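Side-chain contact in PilM (Escherichia coli, PDB 3EOI), which is of unknown function but probably belongs to a plasmid-encoded pilus system: residues Q9-A12 / E13-Q17. Sequence-based numbering, arbitrary orientation.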
# COMPACT_ATOMS: atom_id res chain seq x y z
N GLN A 9 0.68 19.13 10.39
CA GLN A 9 -0.56 18.31 10.33
C GLN A 9 -0.28 16.84 10.09
O GLN A 9 -1.03 16.14 9.43
CB GLN A 9 -1.54 18.87 9.30
CG GLN A 9 -2.03 20.26 9.67
CD GLN A 9 -3.01 20.74 8.63
OE1 GLN A 9 -4.20 20.51 8.74
NE2 GLN A 9 -2.49 21.36 7.57
N GLN A 10 0.79 16.35 10.70
CA GLN A 10 1.19 14.94 10.52
C GLN A 10 0.13 13.92 10.86
O GLN A 10 -0.10 13.00 10.09
CB GLN A 10 2.45 14.66 11.38
CG GLN A 10 3.72 15.14 10.67
CD GLN A 10 3.80 16.63 10.71
OE1 GLN A 10 3.41 17.27 11.71
NE2 GLN A 10 4.29 17.22 9.61
N THR A 11 -0.55 14.06 12.00
CA THR A 11 -1.58 13.04 12.30
C THR A 11 -2.76 13.09 11.32
O THR A 11 -3.25 12.04 10.83
CB THR A 11 -2.07 13.20 13.72
OG1 THR A 11 -0.99 12.83 14.60
CG2 THR A 11 -3.31 12.33 14.00
N ALA A 12 -3.21 14.29 10.99
CA ALA A 12 -4.25 14.40 9.96
C ALA A 12 -3.79 13.74 8.65
O ALA A 12 -4.57 13.08 7.96
CB ALA A 12 -4.57 15.88 9.68
N GLU A 13 -2.55 13.99 8.25
CA GLU A 13 -1.99 13.42 7.01
C GLU A 13 -1.97 11.89 7.08
O GLU A 13 -2.38 11.22 6.08
CB GLU A 13 -0.56 13.96 6.76
CG GLU A 13 -0.51 15.40 6.35
CD GLU A 13 0.88 16.01 6.39
OE1 GLU A 13 1.83 15.29 6.82
OE2 GLU A 13 0.99 17.22 5.96
N ILE A 14 -1.46 11.31 8.18
CA ILE A 14 -1.38 9.83 8.19
C ILE A 14 -2.75 9.22 8.29
O ILE A 14 -3.02 8.15 7.76
CB ILE A 14 -0.40 9.25 9.27
CG1 ILE A 14 -0.91 9.51 10.70
CG2 ILE A 14 1.05 9.71 8.94
CD1 ILE A 14 -0.19 8.71 11.80
N THR A 15 -3.68 9.91 8.96
CA THR A 15 -5.04 9.38 9.00
C THR A 15 -5.64 9.26 7.62
O THR A 15 -6.20 8.21 7.32
CB THR A 15 -5.94 10.26 9.87
OG1 THR A 15 -5.38 10.38 11.19
CG2 THR A 15 -7.37 9.69 9.93
N GLN A 16 -5.47 10.28 6.79
CA GLN A 16 -6.01 10.24 5.45
C GLN A 16 -5.22 9.28 4.53
O GLN A 16 -5.79 8.55 3.71
CB GLN A 16 -6.01 11.62 4.84
CG GLN A 16 -6.78 11.69 3.51
CD GLN A 16 -8.29 11.40 3.69
OE1 GLN A 16 -8.96 11.96 4.56
NE2 GLN A 16 -8.81 10.47 2.87
N GLN A 17 -3.89 9.24 4.70
CA GLN A 17 -3.07 8.29 3.96
C GLN A 17 -3.50 6.86 4.27
O GLN A 17 -3.59 6.03 3.35
CB GLN A 17 -1.64 8.47 4.38
CG GLN A 17 -0.70 7.40 3.87
CD GLN A 17 -0.47 7.48 2.40
OE1 GLN A 17 0.55 8.05 1.93
NE2 GLN A 17 -1.40 6.88 1.64
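Glu-13 N donates to Gln-9 O at 2.9 Å, the first of four successive i to i+4 backbone bonds that join residues 9-12 to 13-17 as the opening turns of helix 10-34. Ile-14 bonds to Gln-10 and Thr-15 to Thr-11 in the same way, while the bond from Gln-16 N to Ala-12 O is longer, at 3.2 Å. The third of these bonds illustrates how a helical carbonyl can serve two donors. Besides the amide of Thr-15, Thr-11 O accepts the hydroxyl, Thr-15 OG1, at 2.7 Å. The two arrive from opposite faces of the carbonyl plane, the hydroxyl 40° out of it. What brings the hydroxyl back over the preceding turn is a chi1 of -57°, which sets OG1 beside its own backbone N. Thr-11 CG2 lies 4.0 Å from Thr-15 OG1. Glu-13 also folds back toward the N-terminus, its CG 3.2 Å from Gln-9 O. Its extended chain then runs alongside Gln-10, whose amide plane stands 79° from the carboxylate; Gln-10 NE2 and Glu-13 OE1 remain 4.2 Å apart. Ile-14 lays CG1 against Thr-11 O at 3.4 Å. Gln-9, whose NE2 bonds to Val-6 O, occupies the N-cap position. This is a largely exposed N-terminal end of a helix, in which a threonine hydroxyl bonds to the carbonyl four residues earlier, a familiar feature of alpha-helices.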